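Local coordinates for probable mRNA-capping enzyme (Mimivirus, PDB 2QY2), which caps viral mRNA as a trifunctional triphosphatase, guanylyltransferase and methyltransferase, the chain here being its N-terminal RNA triphosphatase domain, at residues A[52-57]-A[233-238]. Sequence-based numbering, arbitrary orientation. Where two conformers were deposited one is given.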
ATOM      1  N   MET A  52       3.119  -2.379 -17.497  1.00 26.03           N
ATOM      2  CA  MET A  52       2.807  -3.450 -18.442  1.00 24.12           C
ATOM      3  C   MET A  52       3.851  -4.547 -18.475  1.00 21.74           C
ATOM      4  O   MET A  52       3.504  -5.719 -18.417  1.00 21.35           O
ATOM      5  CB  MET A  52       2.567  -2.890 -19.836  1.00 25.03           C
ATOM      6  CG  MET A  52       1.341  -2.021 -19.898  1.00 28.94           C
ATOM      7  SD  MET A  52      -0.176  -2.896 -20.273  1.00 42.06           S
ATOM      8  CE  MET A  52      -0.819  -3.297 -18.788  1.00 36.49           C
ATOM      9  N   ARG A  53       5.120  -4.150 -18.428  1.00 24.56           N
ATOM     10  CA  ARG A  53       6.234  -5.095 -18.440  1.00 25.43           C
ATOM     11  C   ARG A  53       6.254  -5.950 -17.172  1.00 23.17           C
ATOM     12  O   ARG A  53       6.332  -7.169 -17.264  1.00 23.42           O
ATOM     13  CB  ARG A  53       7.561  -4.358 -18.594  1.00 23.71           C
ATOM     14  CG  ARG A  53       8.761  -5.296 -18.655  1.00 30.85           C
ATOM     15  CD  ARG A  53      10.044  -4.537 -18.646  1.00 26.03           C
ATOM     16  NE  ARG A  53      10.273  -3.820 -19.892  1.00 31.41           N
ATOM     17  CZ  ARG A  53      11.330  -3.056 -20.140  1.00 35.47           C
ATOM     18  NH1 ARG A  53      12.279  -2.897 -19.222  1.00 34.31           N
ATOM     19  NH2 ARG A  53      11.437  -2.454 -21.317  1.00 30.92           N
ATOM     20  N   ILE A  54       6.141  -5.302 -16.010  1.00 22.93           N
ATOM     21  CA  ILE A  54       6.143  -5.986 -14.710  1.00 20.78           C
ATOM     22  C   ILE A  54       4.985  -6.978 -14.554  1.00 19.99           C
ATOM     23  O   ILE A  54       5.223  -8.136 -14.167  1.00 22.15           O
ATOM     24  CB  ILE A  54       6.144  -4.961 -13.518  1.00 22.05           C
ATOM     25  CG1 ILE A  54       7.442  -4.154 -13.528  1.00 22.95           C
ATOM     26  CG2 ILE A  54       6.065  -5.674 -12.159  1.00 21.17           C
ATOM     27  CD1 ILE A  54       7.304  -2.807 -12.876  1.00 25.53           C
ATOM     28  N   THR A  55       3.757  -6.541 -14.873  0.50 17.07           N
ATOM     29  CA  THR A  55       2.563  -7.394 -14.762  0.50 20.54           C
ATOM     30  C   THR A  55       2.653  -8.615 -15.667  0.50 23.80           C
ATOM     31  O   THR A  55       2.452  -9.739 -15.207  0.50 23.62           O
ATOM     32  CB  THR A  55       1.233  -6.654 -15.084  0.50 23.76           C
ATOM     33  OG1 THR A  55       1.341  -5.959 -16.332  0.50 21.65           O
ATOM     34  CG2 THR A  55       0.867  -5.679 -13.984  0.50 23.24           C
ATOM     35  N   GLU A  56       3.043  -8.385 -16.923  1.00 23.92           N
ATOM     36  CA  GLU A  56       3.189  -9.468 -17.911  1.00 28.54           C
ATOM     37  C   GLU A  56       4.294 -10.451 -17.506  1.00 21.83           C
ATOM     38  O   GLU A  56       4.066 -11.651 -17.515  1.00 24.81           O
ATOM     39  CB  GLU A  56       3.456  -8.903 -19.312  1.00 31.51           C
ATOM     40  CG  GLU A  56       2.218  -8.334 -20.006  1.00 46.14           C
ATOM     41  CD  GLU A  56       1.181  -9.395 -20.352  1.00 54.41           C
ATOM     42  OE1 GLU A  56       1.445 -10.211 -21.264  1.00 61.20           O
ATOM     43  OE2 GLU A  56       0.106  -9.412 -19.710  1.00 54.24           O
ATOM     44  N   HIS A  57       5.412  -9.922 -16.997  1.00 23.81           N
ATOM     45  CA  HIS A  57       6.547 -10.745 -16.545  1.00 21.42           C
ATOM     46  C   HIS A  57       6.139 -11.744 -15.455  1.00 24.55           C
ATOM     47  O   HIS A  57       6.362 -12.943 -15.605  1.00 21.82           O
ATOM     48  CB  HIS A  57       7.692  -9.856 -16.036  1.00 19.27           C
ATOM     49  CG  HIS A  57       8.868 -10.622 -15.514  1.00 23.70           C
ATOM     50  ND1 HIS A  57       8.986 -10.988 -14.190  1.00 27.92           N
ATOM     51  CD2 HIS A  57       9.955 -11.128 -16.140  1.00 19.59           C
ATOM     52  CE1 HIS A  57      10.092 -11.689 -14.028  1.00 24.20           C
ATOM     53  NE2 HIS A  57      10.698 -11.788 -15.196  1.00 24.85           N
ATOM     54  N   PHE A 233      14.882  -4.528 -10.388  1.00 27.90           N
ATOM     55  CA  PHE A 233      15.570  -3.480 -11.157  1.00 27.69           C
ATOM     56  C   PHE A 233      15.956  -3.988 -12.545  1.00 25.50           C
ATOM     57  O   PHE A 233      15.834  -3.259 -13.518  1.00 22.74           O
ATOM     58  CB  PHE A 233      16.817  -2.976 -10.417  1.00 27.72           C
ATOM     59  CG  PHE A 233      16.510  -2.094  -9.234  1.00 24.52           C
ATOM     60  CD1 PHE A 233      15.659  -0.978  -9.365  1.00 26.58           C
ATOM     61  CD2 PHE A 233      17.081  -2.364  -7.983  1.00 25.70           C
ATOM     62  CE1 PHE A 233      15.383  -0.138  -8.260  1.00 27.02           C
ATOM     63  CE2 PHE A 233      16.815  -1.538  -6.865  1.00 28.17           C
ATOM     64  CZ  PHE A 233      15.964  -0.424  -7.006  1.00 25.92           C
ATOM     65  N   MET A 234      16.319  -5.272 -12.633  1.00 26.40           N
ATOM     66  CA  MET A 234      16.685  -5.902 -13.911  1.00 32.64           C
ATOM     67  C   MET A 234      15.513  -5.960 -14.901  1.00 32.52           C
ATOM     68  O   MET A 234      15.714  -5.819 -16.111  1.00 30.52           O
ATOM     69  CB  MET A 234      17.275  -7.300 -13.688  1.00 35.09           C
ATOM     70  CG  MET A 234      18.751  -7.277 -13.289  1.00 46.38           C
ATOM     71  SD  MET A 234      19.465  -8.929 -13.239  1.00 63.29           S
ATOM     72  CE  MET A 234      19.883  -9.082 -11.496  1.00 62.79           C
ATOM     73  N   ILE A 235      14.292  -6.100 -14.370  1.00 29.52           N
ATOM     74  CA  ILE A 235      13.067  -6.131 -15.184  1.00 31.20           C
ATOM     75  C   ILE A 235      12.757  -4.709 -15.666  1.00 32.71           C
ATOM     76  O   ILE A 235      12.514  -4.506 -16.853  1.00 32.54           O
ATOM     77  CB  ILE A 235      11.845  -6.698 -14.382  1.00 31.52           C
ATOM     78  CG1 ILE A 235      12.112  -8.150 -13.974  1.00 28.49           C
ATOM     79  CG2 ILE A 235      10.544  -6.633 -15.218  1.00 28.17           C
ATOM     80  CD1 ILE A 235      11.314  -8.593 -12.766  1.00 30.77           C
ATOM     81  N   ILE A 236      12.843  -3.739 -14.751  1.00 29.02           N
ATOM     82  CA  ILE A 236      12.572  -2.316 -15.028  1.00 37.62           C
ATOM     83  C   ILE A 236      13.526  -1.669 -16.042  1.00 36.60           C
ATOM     84  O   ILE A 236      13.066  -1.039 -16.998  1.00 43.42           O
ATOM     85  CB  ILE A 236      12.579  -1.460 -13.703  1.00 36.96           C
ATOM     86  CG1 ILE A 236      11.480  -1.937 -12.757  1.00 41.21           C
ATOM     87  CG2 ILE A 236      12.362   0.047 -13.995  1.00 49.79           C
ATOM     88  CD1 ILE A 236      11.597  -1.359 -11.349  1.00 43.30           C
ATOM     89  N   GLN A 237      14.832  -1.846 -15.831  1.00 37.89           N
ATOM     90  CA  GLN A 237      15.887  -1.272 -16.678  1.00 46.73           C
ATOM     91  C   GLN A 237      15.827  -1.538 -18.183  1.00 49.34           C
ATOM     92  O   GLN A 237      15.418  -2.618 -18.626  1.00 46.40           O
ATOM     93  CB  GLN A 237      17.267  -1.669 -16.152  1.00 47.48           C
ATOM     94  CG  GLN A 237      17.699  -0.936 -14.889  1.00 56.38           C
ATOM     95  CD  GLN A 237      19.011  -1.457 -14.334  1.00 60.16           C
ATOM     96  OE1 GLN A 237      20.047  -1.333 -15.024  1.00 65.45           O
ATOM     97  NE2 GLN A 237      19.009  -1.992 -13.205  1.00 62.59           N
ATOM     98  N   ASP A 238      16.223  -0.521 -18.948  1.00 56.53           N
ATOM     99  CA  ASP A 238      16.249  -0.567 -20.409  1.00 65.67           C
ATOM    100  C   ASP A 238      17.688  -0.555 -20.921  1.00 71.49           C
ATOM    101  O   ASP A 238      18.037  -1.453 -21.719  1.00 75.29           O
ATOM    102  CB  ASP A 238      15.477   0.622 -20.995  1.00 67.10           C
ATOM    103  CG  ASP A 238      14.000   0.593 -20.644  1.00 69.68           C
ATOM    104  OD1 ASP A 238      13.351  -0.446 -20.890  1.00 68.28           O
ATOM    105  OD2 ASP A 238      13.487   1.607 -20.126  1.00 73.94           O
ATOM    106  OXT ASP A 238      18.452   0.348 -20.514  1.00 75.29           O
TER
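With CG set opposite the backbone nitrogen (chi1 -178°) and the chain bent at chi3 (-71°), the R53 side chain reaches from the middle of helix 48-61 to the carboxyl end of helix 222-236, where Q237 leaves helical geometry. The guanidinium thus meets carbonyls at the end of a helix. R53 NH1 gives a nearly straight bond to I235 O (2.9 Å, 162°), in the carbonyl plane and close to the guanidinium plane, and a weak one to Q237 O. R53 NH2 forms a salt bridge with D238 OD1 at 2.8 Å; the two planar groups stand almost perpendicular, and the poorly ordered C-terminal residue makes this less certain than the carbonyl bond. Both helices pack outside the closed antiparallel barrel, the beta tunnel of the triphosphatase domain, where I54 and I236 touch L212 of strand 209-216. I54 CG1 lies 4.3 Å from I235 CG2, while the same methyl lies alongside the aliphatic part of R53 (R53 CD to I235 CG2, 4.0 Å), the two side chains running in opposite directions. I235 points its other branch at H57: I235 CD1 sits over one face of the imidazole, 3.8 Å from the H57 ring centroid and offset toward the rim, a CH-pi contact.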